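Glutamyl-tRNA synthetase, cytoplasmic (Saccharomyces cerevisiae, PDB 2HRA) attaches glutamate to tRNA(Glu) at the expense of ATP, and through this N-terminal GST-like domain associates with the aminoacylation cofactor Arc1p. Local coordinates at residues 24-29 against 59-64; 138-143 against 175-180; 84-89 against 132-137; 118-123 against 159-164. All blocks are in the same frame, centred on the assembly; numbering follows the deposited sequence.

In the fold
This chain is the N-terminal GST-like heteromerisation domain of the synthetase, so the contacts concern its fold and its Arc1p-binding side rather than the catalytic site. Contact 1 edges the three-stranded sheet; its centre lies about 27 Å from that of contact 3 and about 30 Å from that of contact 4, both across the middle of the chain. Contacts 2 and 3 touch, with Phe177 CE1 3.7 Å from Tyr135 CZ. Contact 4, about 17 Å from contact 2 between centres, joins helix 109-122 to the start of helix 162-172. Of the Arc1p-interacting regions, 159-175 supplies one side of contact 4 and ends at the first residue of 175-180, while 124-133 runs into 132-137.

Contact 1: 24-29 against 59-64; sequences TINGKA and KKAPAA
Asn26 uses its side chain, at the end of a sheet strand, to continue the pairing with residues 59-64 where regular strand structure is missing. Its chi1 of -178° sets CG anti to the backbone N, and the amide beyond it faces the carbonyls of the opposing loop. ND2 donates to Pro62 O at 3.3 Å, and that oxygen lies close to the plane of the Asn26 amide. A second bond, from ND2 to Ala61 O, is weak, and the strongest partner of ND2 is the carbonyl of Asp58, just before the facing segment. The other end of the amide turns back to its own segment: OD1 accepts from Lys28 N at 2.9 Å in an Asx turn, within the type I turn that runs from Asn26 to Ala29.

The backbone joins in one step nearer the sheet. Asn26 N donates to Ala63 O at 3.1 Å, and a water donates to both Asn26 O and Ala63 O. Beyond this, Ile25 and Ala64 form an antiparallel non-hydrogen-bonded pair, and Ala64 CA approaches Thr24 O at 3.1 Å in a CA-H...O contact. Packing is modest: Ala29 CB rests 3.9 Å from Ala63 CB, while Lys59 CG lies against Lys28 O. Lys28 NZ turns elsewhere, to a salt bridge with Asp57.

The sheet edge is thus extended by a neutral amide. Because one of its ends accepts from an N-H and the other donates to carbonyls, the polarity of these partners fixes which way round the amide group sits.

Contact 2: 138-143 against 175-180; sequences ADVACW and PIFGEA
One face of the Trp143 indole receives Phe177, whose CD2 stands 3.4 Å above the plane, displaced toward the rim. The phenyl ring comes edge first, with Trp143 CE3 in its own plane, and the two rings make a T-shaped (edge-to-face) pair with planes at 84°. The Phe177 ring centroid is 5.1 Å from that of the indole five-membered ring. Beside it the Phe177 CB forms a CH-pi contact over the six-membered ring, 4.0 Å from the centroid and 2° off its normal. One side chain therefore covers both halves of the bicycle. A chi1 of -161° sets Trp143 CG anti to the backbone N, and the indole lies between helix 137-148 and the short helix 175-178. One turn earlier, Val140 CG2 meets the far end of the phenyl at Phe177 CZ, 3.9 Å away, the two side chains crossing at about a right angle.

An alanine in place of Trp143 would probably open a gap beside Phe177 CD2 and CB and leave Tyr168 O without the indole N-H that it accepts.

Tyr168 also stacks on Trp143, and Leu171 of the same helix, 162-172, touches both aromatic side chains. Helix 34-46 adds Ile38 against Trp143 and Ile42 against Val140. Phe177 makes a second edge-to-face pair, with Tyr135 ahead of helix 137-148, so this buried contact sits where three helices converge on the short 175-178 turn.

Contact 3: 84-89 against 132-137; sequences IFDNGD and GLKYSA
Asp86 and Lys134 meet with their side chains at about a right angle. Asp86 OD1 receives Lys134 NZ at 3.2 Å through its syn lone pair, the side of the other oxygen, making a salt bridge at the surface. The lysine chain bends at chi3 (63°), and its CE passes 3.8 Å from Asn87 ND2 as the two side chains cross obliquely. Asn87 provides a nearly straight bond: ND2 donates to Tyr135 O at 3.0 Å with an N-H...O angle of 166°. Tyr135 O lies in the amide plane of Asn87, whereas the nitrogen stands well above the plane of the Tyr135 carbonyl. The same asparagine lays OD1 against Ser136 CB, 3.6 Å away. Alongside these polar contacts Phe85 CD2 packs on Ala137 CB at 4.2 Å, in the first turn of helix 137-148.

Ser136 is the N-cap of that helix: its OG accepts from Ala138 N, and its own N donates to Asp139 OD1. This reciprocal pairing resembles the Ser/Thr-x-x-Asp N-capping box of GST folds, with the serine bonding the second rather than the third helical N-H, and here the loop before helix 90-104 lies across its start.

Contact 4: 118-123 against 159-164; sequences TLDSQL and KVDVNV
Asn163 ND2 donates to Asp120 O at 3.1 Å, binding the first turn of one helix to the last turn of another. The bond is bent, with an N-H...O angle of 141°, and the nitrogen stands above the plane of the Asp120 carbonyl. A weak bond to Asn124 OD1 gives ND2 a second partner. Asp120 replies with its carboxylate, which lies against the start of helix 162-172; chi1 of -164° sets its CG anti to the backbone N. OD2 accepts from a water at 2.6 Å, and this water in turn accepts from Val162 N. OD1 is modelled within bonding distance of Val164 N and, less favourably, Asn163 N, but its position is doubtful.

Residues 159-164 link helix 152-158 to helix 162-172 in the helical part of this GST fold and lie in a region that interacts with Arc1p. Val160, with positive phi, is the C-prime residue of a Schellman motif that ends helix 152-158, and Asp161 then takes the N-cap position without a capping bond from its side chain. Asp161 OD1 lies 4.0 Å from Asp120 OD2 and also near Glu117, an acidic cluster that could raise the carboxylate affinity for protons, while the helix start would oppose this.

An alanine at Asn163 would probably cost Asp120 O its side-chain donor from the facing helix and Asn124 OD1 a weak one.

Apolar contacts flank the polar ones. Val164 CG2 packs 4.0 Å from Leu119 CG, side chains at about a right angle, and Leu123 CB meets Asn163 CB at 3.8 Å. Trp167, one turn further on, touches both leucines.

Contact 1: 24-29 against 59-64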
loop_
_atom_site.group_PDB
_atom_site.type_symbol
_atom_site.label_atom_id
_atom_site.label_comp_id
_atom_site.label_asym_id
_atom_site.label_seq_id
_atom_site.Cartn_x
_atom_site.Cartn_y
_atom_site.Cartn_z
ATOM N N THR A 24 -11.262 -0.152 8.006
ATOM C CA THR A 24 -10.566 0.111 9.247
ATOM C C THR A 24 -9.055 -0.065 9.056
ATOM O O THR A 24 -8.609 -1.043 8.462
ATOM C CB THR A 24 -11.107 -0.801 10.364
ATOM O OG1 THR A 24 -12.550 -0.771 10.345
ATOM C CG2 THR A 24 -10.599 -0.335 11.714
ATOM N N ILE A 25 -8.277 0.900 9.531
ATOM C CA ILE A 25 -6.815 0.853 9.479
ATOM C C ILE A 25 -6.274 0.960 10.887
ATOM O O ILE A 25 -6.668 1.837 11.612
ATOM C CB ILE A 25 -6.224 1.998 8.611
ATOM C CG1 ILE A 25 -6.753 1.903 7.177
ATOM C CG2 ILE A 25 -4.703 1.901 8.539
ATOM C CD1 ILE A 25 -6.080 0.776 6.354
ATOM N N ASN A 26 -5.358 0.057 11.254
ATOM C CA ASN A 26 -4.834 -0.067 12.618
ATOM C C ASN A 26 -3.449 0.562 12.702
ATOM O O ASN A 26 -2.536 0.085 12.059
ATOM C CB ASN A 26 -4.750 -1.558 12.973
ATOM C CG ASN A 26 -4.258 -1.824 14.396
ATOM O OD1 ASN A 26 -3.857 -0.908 15.130
ATOM N ND2 ASN A 26 -4.290 -3.099 14.794
ATOM N N GLY A 27 -3.282 1.612 13.507
ATOM C CA GLY A 27 -1.995 2.298 13.644
ATOM C C GLY A 27 -0.947 1.616 14.525
ATOM O O GLY A 27 0.217 2.060 14.581
ATOM N N LYS A 28 -1.330 0.542 15.218
ATOM C CA LYS A 28 -0.364 -0.229 16.014
ATOM C C LYS A 28 -0.017 -1.584 15.381
ATOM O O LYS A 28 0.739 -2.354 15.950
ATOM C CB LYS A 28 -0.845 -0.364 17.469
ATOM C CG LYS A 28 -0.164 0.650 18.421
ATOM C CD LYS A 28 -0.988 0.928 19.640
ATOM C CE LYS A 28 -0.422 2.081 20.466
ATOM N NZ LYS A 28 -1.415 2.577 21.496
ATOM N N ALA A 29 -0.536 -1.837 14.181
ATOM C CA ALA A 29 -0.158 -2.997 13.385
ATOM C C ALA A 29 1.333 -2.953 13.131
ATOM O O ALA A 29 1.827 -1.943 12.651
ATOM C CB ALA A 29 -0.890 -2.981 12.063
ATOM N N LYS A 59 -2.593 -3.206 18.873
ATOM C CA LYS A 59 -1.807 -4.240 18.221
ATOM C C LYS A 59 -2.486 -5.612 18.264
ATOM O O LYS A 59 -2.099 -6.497 17.501
ATOM C CB LYS A 59 -0.424 -4.346 18.838
ATOM C CG LYS A 59 0.531 -5.107 17.959
ATOM C CD LYS A 59 1.583 -5.804 18.745
ATOM C CE LYS A 59 2.020 -7.025 17.970
ATOM N NZ LYS A 59 3.435 -7.231 18.142
ATOM N N LYS A 60 -3.495 -5.785 19.117
ATOM C CA LYS A 60 -4.279 -7.025 19.126
ATOM C C LYS A 60 -5.572 -6.896 18.305
ATOM O O LYS A 60 -6.644 -7.326 18.724
ATOM C CB LYS A 60 -4.600 -7.450 20.566
ATOM C CG LYS A 60 -3.374 -7.721 21.418
ATOM C CD LYS A 60 -3.735 -7.879 22.906
ATOM C CE LYS A 60 -2.458 -7.938 23.763
ATOM N NZ LYS A 60 -2.658 -8.439 25.164
ATOM N N ALA A 61 -5.455 -6.298 17.132
ATOM C CA ALA A 61 -6.582 -6.163 16.212
ATOM C C ALA A 61 -6.003 -6.347 14.817
ATOM O O ALA A 61 -4.807 -6.095 14.615
ATOM C CB ALA A 61 -7.227 -4.793 16.341
ATOM N N PRO A 62 -6.829 -6.807 13.857
ATOM C CA PRO A 62 -6.395 -6.900 12.478
ATOM C C PRO A 62 -5.739 -5.603 12.005
ATOM O O PRO A 62 -6.086 -4.515 12.464
ATOM C CB PRO A 62 -7.704 -7.144 11.712
ATOM C CG PRO A 62 -8.597 -7.804 12.676
ATOM C CD PRO A 62 -8.208 -7.302 14.035
ATOM N N ALA A 63 -4.801 -5.735 11.084
ATOM C CA ALA A 63 -4.156 -4.592 10.475
ATOM C C ALA A 63 -5.140 -3.738 9.675
ATOM O O ALA A 63 -4.972 -2.521 9.540
ATOM C CB ALA A 63 -3.045 -5.070 9.565
ATOM N N ALA A 64 -6.148 -4.388 9.118
ATOM C CA ALA A 64 -7.115 -3.726 8.267
ATOM C C ALA A 64 -8.343 -4.618 8.143
ATOM O O ALA A 64 -8.274 -5.843 8.298
ATOM C CB ALA A 64 -6.484 -3.434 6.883
HETATM O O HOH W 1 -2.702 -1.155 9.564
#

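Contact 2: 138-143 against 175-180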
loop_
_atom_site.group_PDB
_atom_site.type_symbol
_atom_site.label_atom_id
_atom_site.label_comp_id
_atom_site.label_asym_id
_atom_site.label_seq_id
_atom_site.Cartn_x
_atom_site.Cartn_y
_atom_site.Cartn_z
ATOM N N ALA A 138 -0.886 -3.204 -8.976
ATOM C CA ALA A 138 0.428 -3.789 -8.739
ATOM C C ALA A 138 1.350 -2.767 -8.026
ATOM O O ALA A 138 2.068 -3.090 -7.071
ATOM C CB ALA A 138 1.040 -4.274 -10.085
ATOM N N ASP A 139 1.352 -1.537 -8.532
ATOM C CA ASP A 139 2.172 -0.478 -7.985
ATOM C C ASP A 139 1.728 -0.141 -6.563
ATOM O O ASP A 139 2.551 0.120 -5.696
ATOM C CB ASP A 139 2.083 0.779 -8.873
ATOM C CG ASP A 139 2.586 0.530 -10.270
ATOM O OD1 ASP A 139 1.730 0.351 -11.179
ATOM O OD2 ASP A 139 3.825 0.476 -10.458
ATOM N N VAL A 140 0.419 -0.156 -6.320
ATOM C CA VAL A 140 -0.113 0.244 -5.014
ATOM C C VAL A 140 0.317 -0.746 -3.958
ATOM O O VAL A 140 0.772 -0.376 -2.876
ATOM C CB VAL A 140 -1.658 0.374 -5.082
ATOM C CG1 VAL A 140 -2.255 0.630 -3.735
ATOM C CG2 VAL A 140 -2.055 1.482 -6.067
ATOM N N ALA A 141 0.207 -2.015 -4.290
ATOM C CA ALA A 141 0.576 -3.060 -3.369
ATOM C C ALA A 141 2.069 -3.054 -3.089
ATOM O O ALA A 141 2.474 -3.197 -1.925
ATOM C CB ALA A 141 0.110 -4.426 -3.901
ATOM N N CYS A 142 2.902 -2.886 -4.130
ATOM C CA CYS A 142 4.347 -2.911 -3.922
ATOM C C CYS A 142 4.827 -1.662 -3.219
ATOM O O CYS A 142 5.726 -1.736 -2.369
ATOM C CB CYS A 142 5.109 -3.161 -5.230
ATOM S SG CYS A 142 4.839 -4.810 -5.939
ATOM N N TRP A 143 4.221 -0.522 -3.518
ATOM C CA TRP A 143 4.624 0.713 -2.849
ATOM C C TRP A 143 4.277 0.679 -1.367
ATOM O O TRP A 143 5.121 0.991 -0.515
ATOM C CB TRP A 143 3.996 1.938 -3.471
ATOM C CG TRP A 143 4.732 3.214 -3.099
ATOM C CD1 TRP A 143 5.688 3.807 -3.828
ATOM C CD2 TRP A 143 4.529 4.052 -1.934
ATOM N NE1 TRP A 143 6.115 4.955 -3.204
ATOM C CE2 TRP A 143 5.427 5.116 -2.031
ATOM C CE3 TRP A 143 3.693 3.977 -0.801
ATOM C CZ2 TRP A 143 5.522 6.119 -1.052
ATOM C CZ3 TRP A 143 3.779 4.960 0.151
ATOM C CH2 TRP A 143 4.676 6.030 0.016
ATOM N N PRO A 175 0.656 12.751 -3.570
ATOM C CA PRO A 175 0.106 12.791 -2.201
ATOM C C PRO A 175 -0.737 11.581 -1.813
ATOM O O PRO A 175 -0.772 11.177 -0.630
ATOM C CB PRO A 175 -0.803 14.021 -2.227
ATOM C CG PRO A 175 -0.358 14.841 -3.339
ATOM C CD PRO A 175 0.318 13.964 -4.329
ATOM N N ILE A 176 -1.460 11.043 -2.787
ATOM C CA ILE A 176 -2.260 9.842 -2.576
ATOM C C ILE A 176 -1.428 8.761 -1.907
ATOM O O ILE A 176 -1.945 8.060 -1.037
ATOM C CB ILE A 176 -2.898 9.311 -3.881
ATOM C CG1 ILE A 176 -4.165 10.113 -4.196
ATOM C CG2 ILE A 176 -3.242 7.823 -3.752
ATOM C CD1 ILE A 176 -4.611 10.124 -5.661
ATOM N N PHE A 177 -0.157 8.649 -2.315
ATOM C CA PHE A 177 0.809 7.681 -1.726
ATOM C C PHE A 177 1.614 8.343 -0.620
ATOM O O PHE A 177 1.644 7.882 0.500
ATOM C CB PHE A 177 1.827 7.213 -2.762
ATOM C CG PHE A 177 1.265 6.302 -3.806
ATOM C CD1 PHE A 177 0.358 6.778 -4.747
ATOM C CD2 PHE A 177 1.649 4.984 -3.855
ATOM C CE1 PHE A 177 -0.166 5.940 -5.708
ATOM C CE2 PHE A 177 1.141 4.126 -4.814
ATOM C CZ PHE A 177 0.228 4.604 -5.738
ATOM N N GLY A 178 2.290 9.424 -0.976
ATOM C CA GLY A 178 3.300 10.024 -0.110
ATOM C C GLY A 178 2.808 10.737 1.146
ATOM O O GLY A 178 3.617 10.992 2.047
ATOM N N GLU A 179 1.521 11.103 1.201
ATOM C CA GLU A 179 0.947 11.683 2.429
ATOM C C GLU A 179 0.079 10.680 3.217
ATOM O O GLU A 179 -0.548 11.055 4.215
ATOM C CB GLU A 179 0.134 12.946 2.107
ATOM C CG GLU A 179 0.979 14.038 1.495
ATOM C CD GLU A 179 0.202 15.298 1.217
ATOM O OE1 GLU A 179 -1.029 15.329 1.409
ATOM O OE2 GLU A 179 0.839 16.267 0.784
ATOM N N ALA A 180 0.051 9.411 2.802
ATOM C CA ALA A 180 -0.771 8.423 3.492
ATOM C C ALA A 180 -0.285 8.230 4.934
ATOM O O ALA A 180 -1.089 8.145 5.860
ATOM C CB ALA A 180 -0.792 7.090 2.733
#

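Contact 3: 84-89 against 132-137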
loop_
_atom_site.group_PDB
_atom_site.type_symbol
_atom_site.label_atom_id
_atom_site.label_comp_id
_atom_site.label_asym_id
_atom_site.label_seq_id
_atom_site.Cartn_x
_atom_site.Cartn_y
_atom_site.Cartn_z
ATOM N N ILE A 84 -12.624 1.196 -10.752
ATOM C CA ILE A 84 -11.445 2.025 -10.539
ATOM C C ILE A 84 -10.145 1.286 -10.882
ATOM O O ILE A 84 -9.289 1.822 -11.589
ATOM C CB ILE A 84 -11.410 2.575 -9.075
ATOM C CG1 ILE A 84 -12.617 3.537 -8.913
ATOM C CG2 ILE A 84 -10.022 3.232 -8.734
ATOM C CD1 ILE A 84 -12.581 4.391 -7.671
ATOM N N PHE A 85 -10.009 0.071 -10.361
ATOM C CA PHE A 85 -8.826 -0.752 -10.617
ATOM C C PHE A 85 -9.069 -1.554 -11.887
ATOM O O PHE A 85 -9.348 -2.741 -11.838
ATOM C CB PHE A 85 -8.533 -1.619 -9.390
ATOM C CG PHE A 85 -8.223 -0.804 -8.182
ATOM C CD1 PHE A 85 -9.185 -0.596 -7.199
ATOM C CD2 PHE A 85 -7.006 -0.148 -8.086
ATOM C CE1 PHE A 85 -8.905 0.220 -6.107
ATOM C CE2 PHE A 85 -6.720 0.659 -7.007
ATOM C CZ PHE A 85 -7.687 0.850 -6.010
ATOM N N ASP A 86 -8.989 -0.852 -13.021
ATOM C CA ASP A 86 -9.437 -1.354 -14.321
ATOM C C ASP A 86 -8.310 -1.534 -15.327
ATOM O O ASP A 86 -8.591 -1.768 -16.495
ATOM C CB ASP A 86 -10.473 -0.389 -14.940
ATOM C CG ASP A 86 -9.880 0.974 -15.326
ATOM O OD1 ASP A 86 -8.677 1.239 -15.075
ATOM O OD2 ASP A 86 -10.630 1.802 -15.892
ATOM N N ASN A 87 -7.057 -1.382 -14.891
ATOM C CA ASN A 87 -5.900 -1.527 -15.780
ATOM C C ASN A 87 -4.935 -2.611 -15.311
ATOM O O ASN A 87 -4.581 -2.680 -14.140
ATOM C CB ASN A 87 -5.174 -0.186 -15.987
ATOM C CG ASN A 87 -4.521 0.361 -14.723
ATOM O OD1 ASN A 87 -4.953 0.101 -13.592
ATOM N ND2 ASN A 87 -3.472 1.145 -14.918
ATOM N N GLY A 88 -4.509 -3.454 -16.235
ATOM C CA GLY A 88 -3.680 -4.611 -15.908
ATOM C C GLY A 88 -4.409 -5.932 -16.127
ATOM O O GLY A 88 -5.550 -6.125 -15.652
ATOM N N ASP A 89 -3.771 -6.850 -16.859
ATOM C CA ASP A 89 -4.236 -8.237 -16.893
ATOM C C ASP A 89 -4.223 -8.696 -15.446
ATOM O O ASP A 89 -3.257 -8.446 -14.712
ATOM C CB ASP A 89 -3.366 -9.111 -17.825
ATOM C CG ASP A 89 -2.969 -10.450 -17.206
ATOM O OD1 ASP A 89 -3.778 -11.052 -16.472
ATOM O OD2 ASP A 89 -1.828 -10.899 -17.445
ATOM N N GLY A 132 1.943 0.634 -18.102
ATOM C CA GLY A 132 0.933 1.571 -18.631
ATOM C C GLY A 132 1.301 3.033 -18.405
ATOM O O GLY A 132 2.329 3.331 -17.791
ATOM N N LEU A 133 0.464 3.949 -18.898
ATOM C CA LEU A 133 0.618 5.372 -18.601
ATOM C C LEU A 133 0.215 5.645 -17.173
ATOM O O LEU A 133 0.753 6.543 -16.537
ATOM C CB LEU A 133 -0.212 6.240 -19.557
ATOM C CG LEU A 133 0.184 7.738 -19.564
ATOM C CD1 LEU A 133 0.174 8.299 -20.956
ATOM C CD2 LEU A 133 -0.695 8.613 -18.660
ATOM N N LYS A 134 -0.694 4.813 -16.671
ATOM C CA LYS A 134 -1.339 4.923 -15.362
ATOM C C LYS A 134 -0.702 3.884 -14.466
ATOM O O LYS A 134 -0.393 2.802 -14.938
ATOM C CB LYS A 134 -2.840 4.525 -15.478
ATOM C CG LYS A 134 -3.845 5.616 -15.383
ATOM C CD LYS A 134 -5.151 5.238 -16.096
ATOM C CE LYS A 134 -5.863 4.033 -15.480
ATOM N NZ LYS A 134 -7.292 3.994 -15.905
ATOM N N TYR A 135 -0.521 4.174 -13.185
ATOM C CA TYR A 135 -0.148 3.077 -12.266
ATOM C C TYR A 135 -1.343 2.151 -12.084
ATOM O O TYR A 135 -2.504 2.481 -12.431
ATOM C CB TYR A 135 0.413 3.546 -10.907
ATOM C CG TYR A 135 -0.527 4.451 -10.126
ATOM C CD1 TYR A 135 -1.668 3.946 -9.485
ATOM C CD2 TYR A 135 -0.279 5.802 -10.027
ATOM C CE1 TYR A 135 -2.529 4.785 -8.805
ATOM C CE2 TYR A 135 -1.141 6.643 -9.328
ATOM C CZ TYR A 135 -2.262 6.137 -8.727
ATOM O OH TYR A 135 -3.116 6.993 -8.057
ATOM N N SER A 136 -1.051 0.965 -11.588
ATOM C CA SER A 136 -2.067 -0.052 -11.342
ATOM C C SER A 136 -2.000 -0.515 -9.895
ATOM O O SER A 136 -1.163 -0.069 -9.100
ATOM C CB SER A 136 -1.839 -1.241 -12.282
ATOM O OG SER A 136 -0.684 -1.957 -11.846
ATOM N N ALA A 137 -2.870 -1.456 -9.578
ATOM C CA ALA A 137 -2.921 -2.103 -8.280
ATOM C C ALA A 137 -1.609 -2.756 -7.957
ATOM O O ALA A 137 -1.248 -2.893 -6.780
ATOM C CB ALA A 137 -4.092 -3.167 -8.242
#

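Contact 4: 118-123 against 159-164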
loop_
_atom_site.group_PDB
_atom_site.type_symbol
_atom_site.label_atom_id
_atom_site.label_comp_id
_atom_site.label_asym_id
_atom_site.label_seq_id
_atom_site.Cartn_x
_atom_site.Cartn_y
_atom_site.Cartn_z
ATOM N N THR A 118 14.099 -8.459 -8.463
ATOM C CA THR A 118 13.050 -8.815 -9.406
ATOM C C THR A 118 12.242 -7.589 -9.839
ATOM O O THR A 118 11.950 -7.411 -11.042
ATOM C CB THR A 118 12.140 -9.885 -8.797
ATOM O OG1 THR A 118 12.934 -11.041 -8.519
ATOM C CG2 THR A 118 11.034 -10.268 -9.775
ATOM N N LEU A 119 11.833 -6.779 -8.862
ATOM C CA LEU A 119 11.079 -5.549 -9.125
ATOM C C LEU A 119 11.931 -4.513 -9.901
ATOM O O LEU A 119 11.459 -3.836 -10.832
ATOM C CB LEU A 119 10.603 -4.955 -7.796
ATOM C CG LEU A 119 9.731 -3.682 -7.788
ATOM C CD1 LEU A 119 8.436 -3.853 -8.679
ATOM C CD2 LEU A 119 9.384 -3.240 -6.346
ATOM N N ASP A 120 13.191 -4.380 -9.502
ATOM C CA ASP A 120 14.133 -3.482 -10.216
ATOM C C ASP A 120 14.270 -3.848 -11.702
ATOM O O ASP A 120 14.223 -2.956 -12.587
ATOM C CB ASP A 120 15.483 -3.491 -9.527
ATOM C CG ASP A 120 16.390 -2.313 -9.935
ATOM O OD1 ASP A 120 16.116 -1.170 -9.525
ATOM O OD2 ASP A 120 17.419 -2.543 -10.618
ATOM N N SER A 121 14.402 -5.144 -11.988
ATOM C CA SER A 121 14.568 -5.599 -13.367
ATOM C C SER A 121 13.286 -5.318 -14.134
ATOM O O SER A 121 13.326 -4.899 -15.274
ATOM C CB SER A 121 14.920 -7.102 -13.445
ATOM O OG SER A 121 16.209 -7.386 -12.915
ATOM N N GLN A 122 12.157 -5.560 -13.475
ATOM C CA GLN A 122 10.842 -5.265 -14.039
ATOM C C GLN A 122 10.681 -3.778 -14.417
ATOM O O GLN A 122 10.077 -3.448 -15.434
ATOM C CB GLN A 122 9.763 -5.683 -13.046
ATOM C CG GLN A 122 8.330 -5.512 -13.597
ATOM C CD GLN A 122 7.993 -6.420 -14.780
ATOM O OE1 GLN A 122 8.646 -7.425 -15.024
ATOM N NE2 GLN A 122 6.925 -6.068 -15.507
ATOM N N LEU A 123 11.251 -2.889 -13.607
ATOM C CA LEU A 123 11.106 -1.466 -13.809
ATOM C C LEU A 123 12.202 -0.877 -14.705
ATOM O O LEU A 123 12.293 0.349 -14.861
ATOM C CB LEU A 123 11.094 -0.753 -12.459
ATOM C CG LEU A 123 9.815 -0.985 -11.676
ATOM C CD1 LEU A 123 9.998 -0.495 -10.268
ATOM C CD2 LEU A 123 8.606 -0.265 -12.383
ATOM N N LYS A 159 22.488 -1.953 -3.126
ATOM C CA LYS A 159 22.447 -2.911 -4.258
ATOM C C LYS A 159 21.990 -2.246 -5.540
ATOM O O LYS A 159 21.731 -2.896 -6.523
ATOM C CB LYS A 159 21.609 -4.147 -3.916
ATOM C CG LYS A 159 22.176 -4.921 -2.695
ATOM C CD LYS A 159 21.763 -6.369 -2.693
ATOM C CE LYS A 159 22.410 -7.215 -1.638
ATOM N NZ LYS A 159 22.301 -6.651 -0.271
ATOM N N VAL A 160 21.902 -0.925 -5.502
ATOM C CA VAL A 160 21.760 -0.066 -6.668
ATOM C C VAL A 160 20.566 -0.467 -7.472
ATOM O O VAL A 160 20.654 -0.603 -8.676
ATOM C CB VAL A 160 23.029 -0.038 -7.556
ATOM C CG1 VAL A 160 22.943 1.173 -8.518
ATOM C CG2 VAL A 160 24.324 0.013 -6.709
ATOM N N ASP A 161 19.447 -0.626 -6.774
ATOM C CA ASP A 161 18.127 -0.842 -7.373
ATOM C C ASP A 161 17.533 0.493 -7.712
ATOM O O ASP A 161 16.610 0.962 -7.044
ATOM C CB ASP A 161 17.217 -1.578 -6.381
ATOM C CG ASP A 161 17.711 -2.977 -6.061
ATOM O OD1 ASP A 161 18.344 -3.630 -6.921
ATOM O OD2 ASP A 161 17.453 -3.476 -4.945
ATOM N N VAL A 162 18.093 1.131 -8.741
ATOM C CA VAL A 162 17.858 2.537 -8.976
ATOM C C VAL A 162 16.516 2.694 -9.659
ATOM O O VAL A 162 15.889 3.732 -9.542
ATOM C CB VAL A 162 18.954 3.233 -9.800
ATOM C CG1 VAL A 162 20.295 3.214 -9.031
ATOM C CG2 VAL A 162 19.149 2.588 -11.122
ATOM N N ASN A 163 16.063 1.646 -10.313
ATOM C CA ASN A 163 14.742 1.685 -10.926
ATOM C C ASN A 163 13.672 1.673 -9.849
ATOM O O ASN A 163 12.711 2.443 -9.907
ATOM C CB ASN A 163 14.582 0.515 -11.860
ATOM C CG ASN A 163 15.657 0.496 -12.921
ATOM O OD1 ASN A 163 15.980 1.538 -13.507
ATOM N ND2 ASN A 163 16.199 -0.669 -13.184
ATOM N N VAL A 164 13.872 0.858 -8.823
ATOM C CA VAL A 164 12.966 0.855 -7.662
ATOM C C VAL A 164 13.003 2.223 -6.984
ATOM O O VAL A 164 11.988 2.805 -6.644
ATOM C CB VAL A 164 13.357 -0.263 -6.632
ATOM C CG1 VAL A 164 12.514 -0.126 -5.341
ATOM C CG2 VAL A 164 13.149 -1.662 -7.267
HETATM O O HOH W 2 19.096 -0.632 -11.294
#